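Protein STE5 (Saccharomyces cerevisiae, PDB 3FZE) is a mating-pathway scaffold whose minimal scaffold domain cocatalyzes phosphorylation of the MAP kinase Fus3 by Ste7. Local coordinates at residues A[23-28]-A[57-62]; A[61-66]-A[125-130]. All blocks are in the same frame, centred on the assembly; numbering follows the deposited sequence.

Interaction 1 of 2, residues A[23-28]-A[57-62]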
ATOM      1  N   ILE A  23       1.001   1.672   1.695  1.00 14.79           N
ATOM      2  CA  ILE A  23       0.938   2.944   0.980  1.00 16.88           C
ATOM      3  C   ILE A  23       0.281   2.704  -0.376  1.00 13.22           C
ATOM      4  O   ILE A  23       0.793   1.947  -1.193  1.00 15.05           O
ATOM      5  CB  ILE A  23       2.342   3.569   0.823  1.00 18.93           C
ATOM      6  CG1 ILE A  23       3.049   3.595   2.182  1.00 18.58           C
ATOM      7  CG2 ILE A  23       2.227   4.968   0.259  1.00 18.45           C
ATOM      8  CD1 ILE A  23       4.554   3.359   2.129  1.00 23.51           C
ATOM      9  N   LEU A  24      -0.877   3.322  -0.583  1.00 11.39           N
ATOM     10  CA  LEU A  24      -1.694   3.103  -1.772  1.00 11.94           C
ATOM     11  C   LEU A  24      -1.881   4.402  -2.537  1.00 13.11           C
ATOM     12  O   LEU A  24      -2.417   5.375  -2.011  1.00 15.76           O
ATOM     13  CB  LEU A  24      -3.066   2.523  -1.393  1.00 13.69           C
ATOM     14  CG  LEU A  24      -3.065   1.227  -0.580  1.00 11.11           C
ATOM     15  CD1 LEU A  24      -4.508   0.785  -0.350  1.00 17.62           C
ATOM     16  CD2 LEU A  24      -2.271   0.120  -1.264  1.00 15.21           C
ATOM     17  N   GLN A  25      -1.401   4.424  -3.776  1.00 14.44           N
ATOM     18  CA  GLN A  25      -1.576   5.584  -4.625  1.00 15.99           C
ATOM     19  C   GLN A  25      -2.633   5.247  -5.657  1.00 17.84           C
ATOM     20  O   GLN A  25      -2.460   4.309  -6.444  1.00 17.78           O
ATOM     21  CB  GLN A  25      -0.261   5.918  -5.302  1.00 16.92           C
ATOM     22  CG  GLN A  25      -0.385   7.026  -6.309  1.00 16.25           C
ATOM     23  CD  GLN A  25       0.969   7.485  -6.794  1.00 17.86           C
ATOM     24  OE1 GLN A  25       1.851   6.668  -7.051  1.00 18.02           O
ATOM     25  NE2 GLN A  25       1.152   8.798  -6.907  1.00 16.21           N
ATOM     26  N   ILE A  26      -3.739   5.983  -5.633  1.00 16.29           N
ATOM     27  CA  ILE A  26      -4.861   5.675  -6.511  1.00 15.18           C
ATOM     28  C   ILE A  26      -5.216   6.796  -7.489  1.00 19.88           C
ATOM     29  O   ILE A  26      -5.507   7.930  -7.089  1.00 19.78           O
ATOM     30  CB  ILE A  26      -6.126   5.287  -5.711  1.00 17.85           C
ATOM     31  CG1 ILE A  26      -5.787   4.222  -4.663  1.00 19.47           C
ATOM     32  CG2 ILE A  26      -7.206   4.794  -6.662  1.00 20.13           C
ATOM     33  CD1 ILE A  26      -6.941   3.861  -3.727  1.00 22.12           C
ATOM     34  N   ASP A  27      -5.157   6.461  -8.773  1.00 17.49           N
ATOM     35  CA  ASP A  27      -5.744   7.273  -9.838  1.00 18.28           C
ATOM     36  C   ASP A  27      -7.159   6.741 -10.021  1.00 19.26           C
ATOM     37  O   ASP A  27      -7.361   5.635 -10.526  1.00 22.73           O
ATOM     38  CB  ASP A  27      -4.932   7.121 -11.129  1.00 20.89           C
ATOM     39  CG  ASP A  27      -5.521   7.894 -12.294  1.00 26.74           C
ATOM     40  OD1 ASP A  27      -6.716   8.248 -12.231  1.00 26.97           O
ATOM     41  OD2 ASP A  27      -4.792   8.142 -13.285  1.00 30.21           O
ATOM     42  N   PHE A  28      -8.135   7.513  -9.567  1.00 21.94           N
ATOM     43  CA  PHE A  28      -9.517   7.055  -9.538  1.00 26.42           C
ATOM     44  C   PHE A  28     -10.139   6.945 -10.925  1.00 26.91           C
ATOM     45  O   PHE A  28     -11.099   6.199 -11.123  1.00 31.46           O
ATOM     46  CB  PHE A  28     -10.357   7.972  -8.652  1.00 22.84           C
ATOM     47  CG  PHE A  28      -9.950   7.955  -7.217  1.00 24.35           C
ATOM     48  CD1 PHE A  28     -10.451   6.989  -6.355  1.00 28.99           C
ATOM     49  CD2 PHE A  28      -9.059   8.894  -6.725  1.00 26.81           C
ATOM     50  CE1 PHE A  28     -10.082   6.971  -5.031  1.00 28.53           C
ATOM     51  CE2 PHE A  28      -8.680   8.874  -5.402  1.00 23.48           C
ATOM     52  CZ  PHE A  28      -9.194   7.912  -4.556  1.00 27.59           C
ATOM     53  N   CYS A  57      -1.241   4.863   4.214  1.00 12.32           N
ATOM     54  CA  CYS A  57      -1.183   6.191   3.637  1.00 14.62           C
ATOM     55  C   CYS A  57      -1.783   6.115   2.242  1.00 13.59           C
ATOM     56  O   CYS A  57      -1.414   5.252   1.460  1.00 14.70           O
ATOM     57  CB  CYS A  57       0.265   6.662   3.564  1.00 12.05           C
ATOM     58  SG  CYS A  57       0.440   8.352   2.946  1.00 16.58           S
ATOM     59  N   PHE A  58      -2.735   7.002   1.961  1.00 13.46           N
ATOM     60  CA  PHE A  58      -3.324   7.132   0.634  1.00 13.87           C
ATOM     61  C   PHE A  58      -2.733   8.345  -0.068  1.00 14.69           C
ATOM     62  O   PHE A  58      -2.629   9.416   0.529  1.00 13.83           O
ATOM     63  CB  PHE A  58      -4.840   7.306   0.735  1.00 15.12           C
ATOM     64  CG  PHE A  58      -5.585   6.032   0.995  1.00 17.57           C
ATOM     65  CD1 PHE A  58      -5.754   5.093  -0.013  1.00 22.36           C
ATOM     66  CD2 PHE A  58      -6.145   5.789   2.234  1.00 19.58           C
ATOM     67  CE1 PHE A  58      -6.455   3.911   0.226  1.00 20.66           C
ATOM     68  CE2 PHE A  58      -6.853   4.615   2.481  1.00 19.18           C
ATOM     69  CZ  PHE A  58      -6.993   3.677   1.478  1.00 20.12           C
ATOM     70  N   VAL A  59      -2.358   8.169  -1.332  1.00 13.01           N
ATOM     71  CA  VAL A  59      -1.725   9.223  -2.127  1.00 14.23           C
ATOM     72  C   VAL A  59      -2.447   9.344  -3.458  1.00 15.42           C
ATOM     73  O   VAL A  59      -2.794   8.334  -4.073  1.00 14.61           O
ATOM     74  CB  VAL A  59      -0.244   8.897  -2.379  1.00 14.51           C
ATOM     75  CG1 VAL A  59       0.440  10.012  -3.186  1.00 14.25           C
ATOM     76  CG2 VAL A  59       0.468   8.668  -1.053  1.00 17.46           C
ATOM     77  N   ASP A  60      -2.688  10.570  -3.912  1.00 12.81           N
ATOM     78  CA  ASP A  60      -3.341  10.751  -5.209  1.00 14.10           C
ATOM     79  C   ASP A  60      -2.362  10.643  -6.384  1.00 14.90           C
ATOM     80  O   ASP A  60      -1.158  10.472  -6.195  1.00 15.49           O
ATOM     81  CB  ASP A  60      -4.240  12.009  -5.262  1.00 15.86           C
ATOM     82  CG  ASP A  60      -3.466  13.328  -5.399  1.00 18.19           C
ATOM     83  OD1 ASP A  60      -2.268  13.326  -5.734  1.00 17.62           O
ATOM     84  OD2 ASP A  60      -4.099  14.385  -5.183  1.00 17.71           O
ATOM     85  N   ARG A  61      -2.888  10.729  -7.600  1.00 19.07           N
ATOM     86  CA  ARG A  61      -2.065  10.497  -8.779  1.00 19.25           C
ATOM     87  C   ARG A  61      -1.002  11.569  -9.006  1.00 19.47           C
ATOM     88  O   ARG A  61      -0.068  11.358  -9.777  1.00 21.31           O
ATOM     89  CB  ARG A  61      -2.929  10.323 -10.025  1.00 19.07           C
ATOM     90  CG  ARG A  61      -3.724  11.539 -10.421  1.00 20.79           C
ATOM     91  CD  ARG A  61      -4.637  11.185 -11.582  1.00 32.39           C
ATOM     92  NE  ARG A  61      -5.352  12.348 -12.094  1.00 33.13           N
ATOM     93  CZ  ARG A  61      -6.175  12.316 -13.138  1.00 47.83           C
ATOM     94  NH1 ARG A  61      -6.387  11.178 -13.790  1.00 51.12           N
ATOM     95  NH2 ARG A  61      -6.782  13.426 -13.536  1.00 52.08           N
ATOM     96  N   ASN A  62      -1.144  12.700  -8.324  1.00 17.43           N
ATOM     97  CA  ASN A  62      -0.144  13.772  -8.380  1.00 17.51           C
ATOM     98  C   ASN A  62       0.745  13.843  -7.143  1.00 18.61           C
ATOM     99  O   ASN A  62       1.417  14.852  -6.904  1.00 19.97           O
ATOM    100  CB  ASN A  62      -0.837  15.106  -8.622  1.00 21.81           C
ATOM    101  CG  ASN A  62      -1.502  15.146  -9.961  1.00 24.50           C
ATOM    102  OD1 ASN A  62      -0.856  14.894 -10.979  1.00 28.54           O
ATOM    103  ND2 ASN A  62      -2.799  15.430  -9.980  1.00 22.20           N
TER
HETATM  104  O   HOH W   1      -5.757  10.501  -7.831  1.00 19.42           O

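Interaction 2 of 2, residues A[61-66]-A[125-130]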
ATOM      1  N   ARG A  61      -2.888  10.729  -7.600  1.00 19.07           N
ATOM      2  CA  ARG A  61      -2.065  10.497  -8.779  1.00 19.25           C
ATOM      3  C   ARG A  61      -1.002  11.569  -9.006  1.00 19.47           C
ATOM      4  O   ARG A  61      -0.068  11.358  -9.777  1.00 21.31           O
ATOM      5  CB  ARG A  61      -2.929  10.323 -10.025  1.00 19.07           C
ATOM      6  CG  ARG A  61      -3.724  11.539 -10.421  1.00 20.79           C
ATOM      7  CD  ARG A  61      -4.637  11.185 -11.582  1.00 32.39           C
ATOM      8  NE  ARG A  61      -5.352  12.348 -12.094  1.00 33.13           N
ATOM      9  CZ  ARG A  61      -6.175  12.316 -13.138  1.00 47.83           C
ATOM     10  NH1 ARG A  61      -6.387  11.178 -13.790  1.00 51.12           N
ATOM     11  NH2 ARG A  61      -6.782  13.426 -13.536  1.00 52.08           N
ATOM     12  N   ASN A  62      -1.144  12.700  -8.324  1.00 17.43           N
ATOM     13  CA  ASN A  62      -0.144  13.772  -8.380  1.00 17.51           C
ATOM     14  C   ASN A  62       0.745  13.843  -7.143  1.00 18.61           C
ATOM     15  O   ASN A  62       1.417  14.852  -6.904  1.00 19.97           O
ATOM     16  CB  ASN A  62      -0.837  15.106  -8.622  1.00 21.81           C
ATOM     17  CG  ASN A  62      -1.502  15.146  -9.961  1.00 24.50           C
ATOM     18  OD1 ASN A  62      -0.856  14.894 -10.979  1.00 28.54           O
ATOM     19  ND2 ASN A  62      -2.799  15.430  -9.980  1.00 22.20           N
ATOM     20  N   ASN A  63       0.751  12.754  -6.373  1.00 16.19           N
ATOM     21  CA  ASN A  63       1.645  12.581  -5.223  1.00 15.37           C
ATOM     22  C   ASN A  63       1.282  13.399  -3.982  1.00 16.43           C
ATOM     23  O   ASN A  63       2.120  13.633  -3.108  1.00 16.22           O
ATOM     24  CB  ASN A  63       3.107  12.811  -5.609  1.00 19.04           C
ATOM     25  CG  ASN A  63       4.062  12.232  -4.587  1.00 20.35           C
ATOM     26  OD1 ASN A  63       3.891  11.089  -4.150  1.00 17.91           O
ATOM     27  ND2 ASN A  63       5.061  13.020  -4.184  1.00 23.12           N
ATOM     28  N   TYR A  64       0.019  13.798  -3.893  1.00 16.62           N
ATOM     29  CA  TYR A  64      -0.495  14.442  -2.684  1.00 17.60           C
ATOM     30  C   TYR A  64      -1.066  13.452  -1.681  1.00 16.07           C
ATOM     31  O   TYR A  64      -1.833  12.548  -2.033  1.00 16.97           O
ATOM     32  CB  TYR A  64      -1.566  15.476  -3.024  1.00 17.01           C
ATOM     33  CG  TYR A  64      -1.000  16.647  -3.771  1.00 17.85           C
ATOM     34  CD1 TYR A  64      -0.345  17.674  -3.095  1.00 18.26           C
ATOM     35  CD2 TYR A  64      -1.079  16.707  -5.153  1.00 14.50           C
ATOM     36  CE1 TYR A  64       0.197  18.745  -3.776  1.00 19.20           C
ATOM     37  CE2 TYR A  64      -0.541  17.783  -5.848  1.00 20.32           C
ATOM     38  CZ  TYR A  64       0.093  18.798  -5.152  1.00 22.65           C
ATOM     39  OH  TYR A  64       0.632  19.872  -5.838  1.00 25.91           O
ATOM     40  N   VAL A  65      -0.693  13.646  -0.420  1.00 15.98           N
ATOM     41  CA  VAL A  65      -1.162  12.786   0.665  1.00 15.03           C
ATOM     42  C   VAL A  65      -2.613  13.106   0.965  1.00 13.52           C
ATOM     43  O   VAL A  65      -2.956  14.256   1.237  1.00 17.40           O
ATOM     44  CB  VAL A  65      -0.339  13.000   1.949  1.00 17.00           C
ATOM     45  CG1 VAL A  65      -0.928  12.179   3.114  1.00 17.71           C
ATOM     46  CG2 VAL A  65       1.127  12.653   1.721  1.00 16.89           C
ATOM     47  N   LEU A  66      -3.458  12.079   0.933  1.00 14.04           N
ATOM     48  CA  LEU A  66      -4.887  12.244   1.162  1.00 13.76           C
ATOM     49  C   LEU A  66      -5.285  11.923   2.596  1.00 14.79           C
ATOM     50  O   LEU A  66      -6.120  12.605   3.189  1.00 16.77           O
ATOM     51  CB  LEU A  66      -5.688  11.382   0.183  1.00 16.14           C
ATOM     52  CG  LEU A  66      -5.396  11.637  -1.300  1.00 14.66           C
ATOM     53  CD1 LEU A  66      -6.283  10.764  -2.171  1.00 15.07           C
ATOM     54  CD2 LEU A  66      -5.592  13.109  -1.654  1.00 16.95           C
ATOM     55  N   LYS A 125       5.876  11.803  -9.812  1.00 27.61           N
ATOM     56  CA  LYS A 125       4.526  11.676  -9.268  1.00 24.90           C
ATOM     57  C   LYS A 125       4.208  10.302  -8.686  1.00 18.98           C
ATOM     58  O   LYS A 125       3.383  10.197  -7.791  1.00 22.05           O
ATOM     59  CB  LYS A 125       3.481  12.033 -10.319  1.00 24.48           C
ATOM     60  CG  LYS A 125       3.522  13.475 -10.768  1.00 29.49           C
ATOM     61  CD  LYS A 125       2.387  13.767 -11.721  1.00 27.43           C
ATOM     62  CE  LYS A 125       2.509  15.173 -12.290  1.00 34.13           C
ATOM     63  NZ  LYS A 125       2.369  16.223 -11.241  1.00 38.70           N
ATOM     64  N   SER A 126       4.841   9.256  -9.209  1.00 21.83           N
ATOM     65  CA  SER A 126       4.538   7.899  -8.766  1.00 19.88           C
ATOM     66  C   SER A 126       5.320   7.539  -7.504  1.00 21.02           C
ATOM     67  O   SER A 126       6.536   7.731  -7.448  1.00 25.33           O
ATOM     68  CB  SER A 126       4.843   6.904  -9.892  1.00 18.53           C
ATOM     69  OG  SER A 126       4.918   5.574  -9.401  1.00 20.41           O
ATOM     70  N   ILE A 127       4.628   7.017  -6.493  1.00 16.13           N
ATOM     71  CA  ILE A 127       5.305   6.614  -5.260  1.00 20.02           C
ATOM     72  C   ILE A 127       6.310   5.475  -5.492  1.00 21.06           C
ATOM     73  O   ILE A 127       7.174   5.205  -4.649  1.00 24.01           O
ATOM     74  CB  ILE A 127       4.294   6.215  -4.146  1.00 19.55           C
ATOM     75  CG1 ILE A 127       3.564   4.920  -4.517  1.00 17.03           C
ATOM     76  CG2 ILE A 127       3.302   7.350  -3.890  1.00 20.81           C
ATOM     77  CD1 ILE A 127       2.761   4.309  -3.372  1.00 15.94           C
ATOM     78  N   LEU A 128       6.212   4.815  -6.642  1.00 20.40           N
ATOM     79  CA  LEU A 128       7.052   3.652  -6.905  1.00 22.17           C
ATOM     80  C   LEU A 128       8.499   4.032  -7.264  1.00 21.92           C
ATOM     81  O   LEU A 128       9.389   3.179  -7.244  1.00 26.79           O
ATOM     82  CB  LEU A 128       6.426   2.766  -7.993  1.00 23.35           C
ATOM     83  CG  LEU A 128       4.978   2.314  -7.770  1.00 23.05           C
ATOM     84  CD1 LEU A 128       4.438   1.565  -8.966  1.00 23.65           C
ATOM     85  CD2 LEU A 128       4.885   1.438  -6.528  1.00 25.18           C
ATOM     86  N   PHE A 129       8.737   5.306  -7.563  1.00 24.22           N
ATOM     87  CA  PHE A 129      10.083   5.779  -7.898  1.00 25.70           C
ATOM     88  C   PHE A 129      10.836   6.306  -6.679  1.00 29.89           C
ATOM     89  O   PHE A 129      11.998   6.696  -6.782  1.00 29.99           O
ATOM     90  CB  PHE A 129      10.025   6.908  -8.941  1.00 25.48           C
ATOM     91  CG  PHE A 129       9.600   6.459 -10.305  1.00 25.00           C
ATOM     92  CD1 PHE A 129      10.530   6.295 -11.313  1.00 24.58           C
ATOM     93  CD2 PHE A 129       8.272   6.205 -10.581  1.00 26.64           C
ATOM     94  CE1 PHE A 129      10.140   5.883 -12.572  1.00 27.87           C
ATOM     95  CE2 PHE A 129       7.879   5.790 -11.835  1.00 26.13           C
ATOM     96  CZ  PHE A 129       8.811   5.628 -12.833  1.00 31.80           C
ATOM     97  N   GLN A 130      10.173   6.341  -5.530  1.00 27.44           N
ATOM     98  CA  GLN A 130      10.700   7.106  -4.404  1.00 26.93           C
ATOM     99  C   GLN A 130      11.642   6.255  -3.561  1.00 31.10           C
ATOM    100  O   GLN A 130      11.676   5.037  -3.713  1.00 33.53           O
ATOM    101  CB  GLN A 130       9.548   7.705  -3.588  1.00 28.07           C
ATOM    102  CG  GLN A 130       8.733   8.715  -4.399  1.00 30.97           C
ATOM    103  CD  GLN A 130       7.468   9.189  -3.701  1.00 35.77           C
ATOM    104  OE1 GLN A 130       7.277   8.946  -2.508  1.00 35.84           O
ATOM    105  NE2 GLN A 130       6.585   9.861  -4.453  1.00 21.49           N
TER
HETATM  106  O   HOH W   2       2.748  16.766  -8.507  1.00 30.95           O

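Interaction 1 of 2, residues A[23-28]-A[57-62]
Two parallel neighbours in the central sheet, strands 19-26 and 55-60, meet here at their C-terminal ends, where L24 sits beside F58 and Q25 beside V59. The backbones are zipped by L24 N to C57 O, V59 N to L24 O and I26 N to V59 O, all between 2.9 and 3.0 Å. Next, a water bridges the two backbones, accepting from R61 N and donating to I26 O.

On one face L24 and F58 lie side by side, pointing the same way. CG of L24 is anti to the carbonyl carbon (chi1 -56°), beside the backbone N, and beyond it CD1 lies 3.7 Å from F58 CE1, while I26 CD1 reaches the same CE1 at 4.0 Å; V40 and L44 of helix 35-50 pack on this side. The other face carries I23, Q25, C57 and V59. Here the extended Q25 chain passes V59 obliquely and delivers NE2 to D60 O at 2.9 Å. That bond is nearly straight at 173° and lies in the plane of the Q25 amide, whose OE1 is taken by S117 OG and I127 N.

Past the strands, the carboxylate of D27 meets R61 NH1 in a weak salt bridge, 3.3 Å from OD1, with D27 OD2 at the edge of the guanidinium and in its plane. The two planes stand 82° apart, and T29 OG1 is the stronger partner of D27 OD1.

The pairing belongs to a beta-alpha-beta crossover, strand 19-26, helix 35-50, strand 55-60, within the alpha/beta/alpha, vWA-like fold of this domain.

Interaction 2 of 2, residues A[61-66]-A[125-130]
The side-chain amides of N63 and Q130 meet tip to tip, their planes turned 77° apart. Q130 sends NE2 to N63 OD1 at 3.0 Å; the acceptor lies in the plane of the Q130 amide, whereas the donor stands well above the plane of the N63 carbonyl. I127 CG2 also touches that oxygen, at 3.8 Å.

N63 CG is anti to its backbone N (chi1 -162°), directed toward the 125-130 loop. On the way, N63 CB packs against K125 O at 3.4 Å, a carbonyl that also accepts from Q25 NE2. The other end of the amide is held as well, since N63 ND2 donates to F93 O and to Q92 OE1. Shortening N63 to an alanine would probably leave Q130 NE2, Q92 OE1 and F93 O without the amide they share, and the Q130 amide freer to turn.

K125 runs alongside N62, and its CB lies 3.7 Å from R61 O. Its chain is extended as far as CE and then bends (chi4 -65°), which puts NZ 3.5 Å from N62 OD1 in a weak hydrogen bond. The firmer link is a water that accepts from K125 NZ and donates to N62 O, 2.8 Å from each. Behind the contact, S126 OG accepts from L128 N in an ST turn, at the start of the 3-10 segment 127-129.

The chemistry is thus polar: the buried N63 amide is gripped at both ends, while the lysine ammonium is probably steadied by the side-chain carbonyl of N62, weakly, and by the water.

In the fold
From the N terminus, the chain runs along strand 19-26, leaves through helix 35-50 and returns on strand 55-60, where interaction 1 closes the loop. It turns at once through R61 and N62, shared by both contacts, into strand 65-68, which pairs antiparallel with 55-60 at the border of the sheet. Interaction 2 closes a longer loop, through strand 111-117 to the connection before 145-150. The two loops follow one another, overlapping only at the turn, and neither encloses the other. Q25 joins them in space: it bonds to K125 and I127, so the turn and the 125-130 loop meet over the C-terminal end of strand 19-26.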